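Local coordinates for ribokinase (Thermotoga maritima, PDB 1VM7) that phosphorylates D-ribose at its 5-hydroxyl with ATP, probably with the help of magnesium, and works as a homodimer, at the interface of chains A and B. Coordinates in Å, arbitrary orientation; residue numbers count along the deposited sequence, not the author numbering. Chains: chain A/B, ribokinase.

Contact 1: the interface of chains A and B. Residues chain A 29, 31, 41-43, 45-46, 109; chain B 107, 119-122.
Strand 40-42 of chain A runs parallel to strand 116-121 of chain B where the lids of two ribokinase subunits, PfkB-family kinases, meet; the lid, a small beta-sheet over the sugar site, doubles as the dimer interface. The strands pair A:Gln41 with B:Ile119 and A:Lys42 with B:Ile120. B:Ile120 uses both its main-chain N-H and its C=O: the N donates to the carbonyl O of A:Gln41 (2.8 Å, 163° at H), and the O receives the N-H of A:Ala43 at 2.7 Å. Both donors stand somewhat above the plane of the carbonyl they reach.

Beside this seam the side-chain contacts are mostly apolar. A:Met46 shows how one chain can serve two rings. Its CB lies over one face of the B:Phe121 ring, 3.7 Å from the centroid and displaced toward the rim. With CG anti to the backbone N (chi1 -174°) the chain runs on across that ring at about a right angle, and SD touches both aromatics, 3.8 Å from CZ of B:Phe107 and near CD2 of B:Phe121. A bend at chi3 (78°) keeps the methyl CE over the same side of the B:Phe121 ring, near its rim, 3.8 Å from CE2.

A:Leu29 meets B:Phe107 tip to tip, CD1 over the ring face and CD2 toward CE1. B:Ile119 sends its branches apart: CG2 packs on CB of A:Ala43, while CD1 reaches the carboxylate end of A:Glu109, 3.6 Å from CD, an apolar methyl against a group that is probably charged.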
# COMPACT_ATOMS: atom_id res chain seq x y z
N LEU A 29 -4.11 -5.97 -1.89
CA LEU A 29 -5.38 -5.28 -1.87
C LEU A 29 -6.34 -6.04 -2.81
O LEU A 29 -6.18 -6.05 -4.01
CB LEU A 29 -5.22 -3.83 -2.31
CG LEU A 29 -4.18 -3.10 -1.46
CD1 LEU A 29 -3.61 -1.94 -2.21
CD2 LEU A 29 -4.80 -2.71 -0.13
N VAL A 31 -9.69 -6.42 -4.66
CA VAL A 31 -10.70 -5.54 -5.26
C VAL A 31 -11.62 -6.32 -6.19
O VAL A 31 -11.31 -7.42 -6.63
CB VAL A 31 -10.08 -4.35 -6.05
CG1 VAL A 31 -9.38 -3.41 -5.13
CG2 VAL A 31 -9.12 -4.84 -7.14
N GLN A 41 -11.76 3.22 -5.66
CA GLN A 41 -12.41 1.95 -5.39
C GLN A 41 -12.06 1.50 -3.98
O GLN A 41 -10.92 1.59 -3.57
CB GLN A 41 -11.94 0.88 -6.38
CG GLN A 41 -12.70 -0.45 -6.22
CD GLN A 41 -12.33 -1.53 -7.22
OE1 GLN A 41 -13.06 -2.51 -7.38
NE2 GLN A 41 -11.19 -1.37 -7.88
N LYS A 42 -13.04 0.96 -3.26
CA LYS A 42 -12.82 0.39 -1.93
C LYS A 42 -12.13 -0.96 -2.04
O LYS A 42 -12.58 -1.80 -2.83
CB LYS A 42 -14.15 0.14 -1.21
CG LYS A 42 -14.79 1.30 -0.47
CD LYS A 42 -15.96 0.79 0.44
N ALA A 43 -11.10 -1.20 -1.22
CA ALA A 43 -10.53 -2.56 -1.12
C ALA A 43 -11.50 -3.45 -0.36
O ALA A 43 -12.04 -3.07 0.69
CB ALA A 43 -9.17 -2.56 -0.40
N GLU A 45 -10.48 -6.30 0.89
CA GLU A 45 -9.63 -6.68 1.99
C GLU A 45 -8.25 -6.12 1.76
O GLU A 45 -7.87 -5.91 0.60
CB GLU A 45 -9.50 -8.19 2.11
CG GLU A 45 -10.74 -8.88 2.56
CD GLU A 45 -10.50 -10.32 2.89
OE1 GLU A 45 -9.34 -10.81 2.71
OE2 GLU A 45 -11.46 -10.97 3.37
N MET A 46 -7.54 -5.91 2.87
CA MET A 46 -6.11 -5.66 2.86
C MET A 46 -5.45 -6.66 3.78
O MET A 46 -5.83 -6.80 4.94
CB MET A 46 -5.77 -4.27 3.34
CG MET A 46 -4.29 -3.96 3.19
SD MET A 46 -3.86 -2.35 3.88
CE MET A 46 -3.82 -2.72 5.59
N GLU A 109 -2.45 -5.41 -6.30
CA GLU A 109 -3.90 -5.28 -6.51
C GLU A 109 -4.37 -6.53 -7.19
O GLU A 109 -3.89 -6.83 -8.25
CB GLU A 109 -4.21 -4.03 -7.33
CG GLU A 109 -5.69 -3.80 -7.63
CD GLU A 109 -5.98 -2.47 -8.36
OE1 GLU A 109 -5.04 -1.69 -8.65
OE2 GLU A 109 -7.17 -2.20 -8.62
N PHE B 107 -4.60 4.33 -1.19
CA PHE B 107 -3.46 4.02 -2.05
C PHE B 107 -3.67 4.71 -3.37
O PHE B 107 -4.57 4.36 -4.12
CB PHE B 107 -3.32 2.53 -2.26
CG PHE B 107 -3.17 1.75 -0.99
CD1 PHE B 107 -4.27 1.27 -0.34
CD2 PHE B 107 -1.91 1.50 -0.46
CE1 PHE B 107 -4.15 0.52 0.81
CE2 PHE B 107 -1.77 0.76 0.71
CZ PHE B 107 -2.88 0.27 1.34
N ILE B 119 -7.26 3.31 -4.40
CA ILE B 119 -7.85 2.22 -3.66
C ILE B 119 -7.94 2.70 -2.23
O ILE B 119 -6.94 3.14 -1.64
CB ILE B 119 -7.04 0.91 -3.70
CG1 ILE B 119 -6.89 0.40 -5.11
CG2 ILE B 119 -7.73 -0.18 -2.83
CD1 ILE B 119 -5.97 -0.74 -5.24
N ILE B 120 -9.14 2.57 -1.67
CA ILE B 120 -9.37 2.99 -0.30
C ILE B 120 -9.58 1.78 0.58
O ILE B 120 -10.39 0.93 0.28
CB ILE B 120 -10.57 3.91 -0.18
CG1 ILE B 120 -10.14 5.30 -0.64
CG2 ILE B 120 -11.01 4.03 1.30
CD1 ILE B 120 -11.23 6.23 -0.78
N PHE B 121 -8.83 1.72 1.66
CA PHE B 121 -9.03 0.69 2.67
C PHE B 121 -9.56 1.36 3.91
O PHE B 121 -8.84 2.12 4.52
CB PHE B 121 -7.72 -0.02 3.01
CG PHE B 121 -7.86 -1.05 4.10
CD1 PHE B 121 -8.63 -2.16 3.91
CD2 PHE B 121 -7.25 -0.88 5.33
CE1 PHE B 121 -8.78 -3.11 4.93
CE2 PHE B 121 -7.40 -1.83 6.33
CZ PHE B 121 -8.17 -2.93 6.13
N PRO B 122 -10.81 1.09 4.27
CA PRO B 122 -11.46 1.76 5.40
C PRO B 122 -10.66 1.62 6.68
O PRO B 122 -10.43 2.64 7.39
CB PRO B 122 -12.78 1.00 5.54
CG PRO B 122 -13.03 0.38 4.30
CD PRO B 122 -11.70 0.08 3.67

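Contact 2: the interface of chains A and B. Residues chain A 35-41, 117; chain B 34, 115-119.
The loop that leads into lid strand 40-42 of chain A lies along the start of strand 116-121 of chain B, continuing a parallel intersubunit sheet. Main-chain bonds run along the seam: A:Gly38 N gives to B:Asn116 O, B:Ile118 N to A:Glu39 O (2.9 Å), and A:Gln41 N to B:Ile118 O, the last nearly along the C=O axis.

Above this seam the two copies of Arg117 meet tip to tip, their guanidinium planes 17° apart and stacked. Each takes the crowded rotamer, CG between the backbone N and carbonyl carbon (chi1 64° in B:Arg117). NH2 of A:Arg117 sits over the centre of the B:Arg117 group, 3.3 Å above its plane, while CD1 of B:Phe34 covers the opposite face. Like charges so close would repel; the carbonyl O of A:Thr35 is likely to ease this, accepting NH2 of A:Arg117 in plane on a lone pair (2.8 Å). An alanine in place of B:Arg117 would probably lose the guanidinium stack and leave A:Arg117 and B:Phe34 without the flat group between them.

B:Phe34 also takes the A:Pro37 ring on one face, CG of A:Pro37 3.6 Å from CD2 of B:Phe34. OE1 of A:Glu39 is likely to steady the loop, accepting A:Lys36 N on its anti lone pair and meeting A:Lys36 NZ from above the carboxylate plane in a salt bridge (2.6 Å). The site joins the two lids of the homodimer.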
# COMPACT_ATOMS: atom_id res chain seq x y z
N THR A 35 -8.77 -1.24 -10.59
CA THR A 35 -9.11 0.16 -10.50
C THR A 35 -8.70 0.89 -11.79
O THR A 35 -7.57 0.78 -12.26
CB THR A 35 -8.51 0.84 -9.26
OG1 THR A 35 -8.68 -0.01 -8.12
CG2 THR A 35 -9.17 2.21 -8.98
N LYS A 36 -9.65 1.61 -12.37
CA LYS A 36 -9.42 2.34 -13.59
C LYS A 36 -8.77 3.70 -13.29
O LYS A 36 -8.91 4.23 -12.18
CB LYS A 36 -10.77 2.56 -14.28
CG LYS A 36 -11.54 1.28 -14.63
CD LYS A 36 -12.87 1.58 -15.28
CE LYS A 36 -13.87 2.07 -14.24
NZ LYS A 36 -14.12 1.12 -13.06
N PRO A 37 -8.05 4.30 -14.26
CA PRO A 37 -7.60 5.68 -14.07
C PRO A 37 -8.76 6.60 -13.68
O PRO A 37 -9.84 6.53 -14.27
CB PRO A 37 -7.04 6.04 -15.44
CG PRO A 37 -6.51 4.66 -15.95
CD PRO A 37 -7.61 3.74 -15.55
N GLY A 38 -8.57 7.42 -12.65
CA GLY A 38 -9.62 8.36 -12.22
C GLY A 38 -10.64 7.74 -11.27
O GLY A 38 -11.50 8.42 -10.73
N GLU A 39 -10.56 6.43 -11.06
CA GLU A 39 -11.51 5.74 -10.22
C GLU A 39 -10.99 5.68 -8.79
O GLU A 39 -9.80 5.49 -8.57
CB GLU A 39 -11.77 4.33 -10.73
CG GLU A 39 -12.77 3.55 -9.87
CD GLU A 39 -12.98 2.11 -10.31
OE1 GLU A 39 -12.28 1.64 -11.26
OE2 GLU A 39 -13.85 1.47 -9.67
N THR A 40 -11.90 5.83 -7.83
CA THR A 40 -11.66 5.53 -6.43
C THR A 40 -12.43 4.25 -6.14
O THR A 40 -13.64 4.18 -6.35
CB THR A 40 -12.15 6.68 -5.49
OG1 THR A 40 -11.41 7.87 -5.75
CG2 THR A 40 -11.97 6.32 -3.98
N GLN A 41 -11.76 3.22 -5.66
CA GLN A 41 -12.41 1.95 -5.39
C GLN A 41 -12.06 1.50 -3.98
O GLN A 41 -10.92 1.59 -3.57
CB GLN A 41 -11.94 0.88 -6.38
CG GLN A 41 -12.70 -0.45 -6.22
CD GLN A 41 -12.33 -1.53 -7.22
OE1 GLN A 41 -13.06 -2.51 -7.38
NE2 GLN A 41 -11.19 -1.37 -7.88
N ARG A 117 -1.75 -7.06 -10.32
CA ARG A 117 -0.65 -6.20 -10.79
C ARG A 117 -0.02 -5.59 -9.56
O ARG A 117 -0.63 -5.59 -8.50
CB ARG A 117 -1.15 -5.09 -11.73
CG ARG A 117 -2.14 -4.16 -11.06
CD ARG A 117 -2.62 -3.12 -12.01
NE ARG A 117 -3.69 -2.32 -11.42
CZ ARG A 117 -4.67 -1.78 -12.13
NH1 ARG A 117 -4.75 -1.97 -13.45
NH2 ARG A 117 -5.63 -1.11 -11.51
N PHE B 34 0.12 4.30 -15.60
CA PHE B 34 -0.75 3.47 -14.81
C PHE B 34 -0.37 2.01 -15.01
O PHE B 34 -0.19 1.53 -16.13
CB PHE B 34 -2.20 3.71 -15.18
CG PHE B 34 -2.76 4.97 -14.59
CD1 PHE B 34 -2.87 5.09 -13.22
CD2 PHE B 34 -3.20 6.00 -15.39
CE1 PHE B 34 -3.41 6.22 -12.65
CE2 PHE B 34 -3.73 7.16 -14.81
CZ PHE B 34 -3.83 7.26 -13.45
N GLN B 115 -2.46 12.29 -13.55
CA GLN B 115 -3.70 11.54 -13.37
C GLN B 115 -3.48 10.54 -12.25
O GLN B 115 -2.40 9.97 -12.08
CB GLN B 115 -4.12 10.79 -14.63
CG GLN B 115 -5.38 9.86 -14.46
CD GLN B 115 -6.71 10.56 -14.16
OE1 GLN B 115 -6.96 11.02 -13.02
NE2 GLN B 115 -7.59 10.60 -15.18
N ASN B 116 -4.54 10.28 -11.49
CA ASN B 116 -4.46 9.29 -10.45
C ASN B 116 -5.66 8.36 -10.42
O ASN B 116 -6.67 8.56 -11.09
CB ASN B 116 -4.23 9.96 -9.07
CG ASN B 116 -5.50 10.65 -8.48
OD1 ASN B 116 -6.63 10.31 -8.81
ND2 ASN B 116 -5.29 11.60 -7.57
N ARG B 117 -5.50 7.31 -9.64
CA ARG B 117 -6.60 6.49 -9.19
C ARG B 117 -6.27 6.07 -7.77
O ARG B 117 -5.11 6.22 -7.30
CB ARG B 117 -6.81 5.29 -10.09
CG ARG B 117 -5.69 4.33 -10.11
CD ARG B 117 -5.90 3.25 -11.13
NE ARG B 117 -4.66 2.52 -11.28
CZ ARG B 117 -4.31 1.81 -12.34
NH1 ARG B 117 -5.13 1.69 -13.39
NH2 ARG B 117 -3.13 1.20 -12.33
N ILE B 118 -7.29 5.54 -7.10
CA ILE B 118 -7.26 5.37 -5.66
C ILE B 118 -7.97 4.10 -5.20
O ILE B 118 -9.13 3.87 -5.55
CB ILE B 118 -7.92 6.59 -4.93
CG1 ILE B 118 -7.27 7.92 -5.35
CG2 ILE B 118 -7.89 6.40 -3.41
CD1 ILE B 118 -7.76 9.15 -4.58
N ILE B 119 -7.26 3.31 -4.40
CA ILE B 119 -7.85 2.22 -3.66
C ILE B 119 -7.94 2.70 -2.23
O ILE B 119 -6.94 3.14 -1.64
CB ILE B 119 -7.04 0.91 -3.70
CG1 ILE B 119 -6.89 0.40 -5.11
CG2 ILE B 119 -7.73 -0.18 -2.83
CD1 ILE B 119 -5.97 -0.74 -5.24

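Contact 1 and contact 2 are successive stretches of one seam, the centres of their C-alpha atoms about 11 Å apart, and they share A:Gln41 and B:Ile119. Strand 40-42 of chain A and strand 116-121 of chain B pass through both, so main-chain pairing carries on from contact 2, with its loop and stacked arginines, into the mostly apolar side chains of contact 1. Two-fold symmetry repeats each with the chains exchanged. The centres lie about 25 Å (contact 1) and 29 Å (contact 2) from A:Asp258, the predicted catalytic base, which suggests a role in holding the two lids together and not in the chemistry itself.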